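Local coordinates for protein pyruvate kinase (PDB 6P0Y) that probably catalyses the last step of glycolysis, transferring phosphate from phosphoenolpyruvate to ADP to give pyruvate and ATP, at residues D40-K45 with C382-T387. Sequence-based numbering, arbitrary orientation.
Sequences DVTQRK and CAQAET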
ATOM      1  N   ASP A  40       5.210 -29.086  17.123  1.00 97.30           N
ATOM      2  CA  ASP A  40       4.563 -28.550  15.893  1.00100.18           C
ATOM      3  C   ASP A  40       3.043 -28.532  16.109  1.00100.35           C
ATOM      4  O   ASP A  40       2.448 -29.629  16.187  1.00100.86           O
ATOM      5  CB  ASP A  40       4.940 -29.370  14.652  1.00101.37           C
ATOM      6  CG  ASP A  40       6.412 -29.314  14.278  1.00100.45           C
ATOM      7  OD1 ASP A  40       7.021 -28.241  14.454  1.00100.73           O
ATOM      8  OD2 ASP A  40       6.940 -30.344  13.808  1.00 97.48           O
ATOM      9  N   VAL A  41       2.450 -27.337  16.237  1.00 97.00           N
ATOM     10  CA  VAL A  41       0.970 -27.125  16.199  1.00 92.60           C
ATOM     11  C   VAL A  41       0.618 -26.618  14.797  1.00 87.65           C
ATOM     12  O   VAL A  41       0.628 -25.392  14.578  1.00 88.35           O
ATOM     13  CB  VAL A  41       0.467 -26.158  17.287  1.00 94.58           C
ATOM     14  CG1 VAL A  41      -1.053 -26.176  17.353  1.00 95.07           C
ATOM     15  CG2 VAL A  41       1.068 -26.444  18.657  1.00 94.97           C
ATOM     16  N   THR A  42       0.397 -27.550  13.866  1.00 80.51           N
ATOM     17  CA  THR A  42       0.186 -27.298  12.416  1.00 75.24           C
ATOM     18  C   THR A  42      -0.753 -28.368  11.849  1.00 69.59           C
ATOM     19  O   THR A  42      -0.506 -29.563  12.114  1.00 72.43           O
ATOM     20  CB  THR A  42       1.515 -27.301  11.644  1.00 76.14           C
ATOM     21  OG1 THR A  42       2.132 -28.580  11.797  1.00 75.97           O
ATOM     22  CG2 THR A  42       2.475 -26.222  12.096  1.00 77.00           C
ATOM     23  N   GLN A  43      -1.775 -27.955  11.092  1.00 61.85           N
ATOM     24  CA  GLN A  43      -2.661 -28.859  10.314  1.00 57.76           C
ATOM     25  C   GLN A  43      -2.525 -28.530   8.823  1.00 52.13           C
ATOM     26  O   GLN A  43      -2.749 -27.364   8.449  1.00 52.69           O
ATOM     27  CB  GLN A  43      -4.105 -28.713  10.781  1.00 59.70           C
ATOM     28  CG  GLN A  43      -5.041 -29.751  10.175  1.00 62.30           C
ATOM     29  CD  GLN A  43      -4.742 -31.165  10.618  1.00 63.22           C
ATOM     30  OE1 GLN A  43      -4.225 -31.408  11.708  1.00 62.11           O
ATOM     31  NE2 GLN A  43      -5.064 -32.115   9.755  1.00 62.13           N
ATOM     32  N   ARG A  44      -2.179 -29.535   8.012  1.00 45.84           N
ATOM     33  CA  ARG A  44      -1.979 -29.413   6.545  1.00 41.56           C
ATOM     34  C   ARG A  44      -3.306 -29.061   5.869  1.00 38.82           C
ATOM     35  O   ARG A  44      -4.316 -29.718   6.173  1.00 38.92           O
ATOM     36  CB  ARG A  44      -1.437 -30.717   5.954  1.00 40.50           C
ATOM     37  CG  ARG A  44      -1.514 -30.780   4.434  1.00 39.30           C
ATOM     38  CD  ARG A  44      -1.041 -32.114   3.908  1.00 38.27           C
ATOM     39  NE  ARG A  44      -1.701 -33.219   4.589  1.00 36.88           N
ATOM     40  CZ  ARG A  44      -2.946 -33.621   4.362  1.00 36.36           C
ATOM     41  NH1 ARG A  44      -3.698 -33.014   3.458  1.00 36.40           N
ATOM     42  NH2 ARG A  44      -3.443 -34.638   5.045  1.00 36.57           N
ATOM     43  N   LYS A  45      -3.275 -28.083   4.962  1.00 37.45           N
ATOM     44  CA  LYS A  45      -4.447 -27.603   4.190  1.00 36.86           C
ATOM     45  C   LYS A  45      -4.315 -28.032   2.723  1.00 34.23           C
ATOM     46  O   LYS A  45      -5.354 -28.324   2.109  1.00 32.69           O
ATOM     47  CB  LYS A  45      -4.581 -26.088   4.363  1.00 38.85           C
ATOM     48  CG  LYS A  45      -5.128 -25.669   5.723  1.00 40.70           C
ATOM     49  CD  LYS A  45      -4.922 -24.209   6.070  1.00 43.06           C
ATOM     50  CE  LYS A  45      -3.557 -23.897   6.649  1.00 44.74           C
ATOM     51  NZ  LYS A  45      -3.282 -24.662   7.889  1.00 46.09           N
ATOM     52  N   CYS A 382       4.389 -30.253   3.454  1.00 33.73           N
ATOM     53  CA  CYS A 382       3.266 -29.349   3.079  1.00 32.69           C
ATOM     54  C   CYS A 382       2.858 -28.511   4.298  1.00 32.68           C
ATOM     55  O   CYS A 382       2.756 -27.275   4.161  1.00 32.08           O
ATOM     56  CB  CYS A 382       2.073 -30.131   2.538  1.00 31.90           C
ATOM     57  SG  CYS A 382       2.202 -30.543   0.776  1.00 30.50           S
ATOM     58  N   ALA A 383       2.658 -29.158   5.451  1.00 32.92           N
ATOM     59  CA  ALA A 383       2.272 -28.513   6.727  1.00 33.17           C
ATOM     60  C   ALA A 383       3.293 -27.426   7.090  1.00 34.14           C
ATOM     61  O   ALA A 383       2.859 -26.317   7.475  1.00 34.30           O
ATOM     62  CB  ALA A 383       2.151 -29.551   7.817  1.00 32.81           C
ATOM     63  N   GLN A 384       4.590 -27.722   6.949  1.00 35.13           N
ATOM     64  CA  GLN A 384       5.702 -26.790   7.294  1.00 36.02           C
ATOM     65  C   GLN A 384       5.723 -25.609   6.315  1.00 36.02           C
ATOM     66  O   GLN A 384       5.798 -24.459   6.788  1.00 36.56           O
ATOM     67  CB  GLN A 384       7.054 -27.507   7.299  1.00 36.71           C
ATOM     68  CG  GLN A 384       7.282 -28.381   8.526  1.00 37.70           C
ATOM     69  CD  GLN A 384       7.088 -27.622   9.816  1.00 38.48           C
ATOM     70  OE1 GLN A 384       7.625 -26.531  10.003  1.00 38.36           O
ATOM     71  NE2 GLN A 384       6.302 -28.191  10.717  1.00 38.78           N
ATOM     72  N   ALA A 385       5.655 -25.875   5.008  1.00 35.34           N
ATOM     73  CA  ALA A 385       5.714 -24.844   3.944  1.00 36.46           C
ATOM     74  C   ALA A 385       4.544 -23.861   4.088  1.00 36.72           C
ATOM     75  O   ALA A 385       4.715 -22.680   3.729  1.00 36.45           O
ATOM     76  CB  ALA A 385       5.727 -25.497   2.584  1.00 36.72           C
ATOM     77  N   GLU A 386       3.403 -24.330   4.603  1.00 38.18           N
ATOM     78  CA  GLU A 386       2.161 -23.524   4.768  1.00 38.32           C
ATOM     79  C   GLU A 386       2.359 -22.457   5.859  1.00 39.27           C
ATOM     80  O   GLU A 386       1.700 -21.404   5.769  1.00 37.79           O
ATOM     81  CB  GLU A 386       0.973 -24.448   5.049  1.00 36.73           C
ATOM     82  CG  GLU A 386       0.462 -25.149   3.801  1.00 36.85           C
ATOM     83  CD  GLU A 386      -0.379 -26.393   4.033  1.00 36.28           C
ATOM     84  OE1 GLU A 386      -0.944 -26.525   5.128  1.00 36.73           O
ATOM     85  OE2 GLU A 386      -0.473 -27.228   3.112  1.00 35.19           O
ATOM     86  N   THR A 387       3.239 -22.699   6.838  1.00 40.37           N
ATOM     87  CA  THR A 387       3.523 -21.752   7.954  1.00 42.88           C
ATOM     88  C   THR A 387       4.268 -20.522   7.416  1.00 44.17           C
ATOM     89  O   THR A 387       4.178 -19.459   8.055  1.00 44.73           O
ATOM     90  CB  THR A 387       4.327 -22.401   9.089  1.00 43.54           C
ATOM     91  OG1 THR A 387       5.640 -22.686   8.605  1.00 44.30           O
ATOM     92  CG2 THR A 387       3.688 -23.663   9.630  1.00 43.47           C
TER
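The extended chain 40-45 runs across one face of helical segment 382-387, and their nearest CA atoms, Arg-44 and Ala-383, are 4.3 Å apart. The main polar link is made by Glu-386, whose chain, extended beyond CG (chi2 161°), carries the carboxylate up to the loop backbone. Its OE1 accepts a hydrogen bond from the backbone N-H of Lys-45 (N to OE1 2.8 Å) on the syn side, 25° out of the carboxylate plane; OE2 hydrogen-bonds to Thr-46 OG1 and takes a weak second bond from Lys-45 N. Lys-45 curls back over its own chain, and its NZ donates to the backbone O of Gln-43 at 2.8 Å. Ala-383 CB packs against Arg-44 CB and Thr-42 OG1. Arg-44 CD lies 3.9 Å from Cys-382 CB, before NE hydrogen-bonds to Ser-379 OG and NH1 to Thr-46 O. The methyls Thr-42 CG2 and Thr-387 CG2 touch at 3.8 Å. Gln-384 NE2 lies over the face of the Asp-40 carboxylate, 3.7 Å from CG, too far to bond; OD1 of this poorly ordered residue salt-bridges Lys-305 of the second subunit. The contact joins the entry to first barrel strand 47-51 with helix 371-387, which comes after last strand 358-361 and short helix 363-366, as expected in the closed (βα)8 barrel of pyruvate kinase.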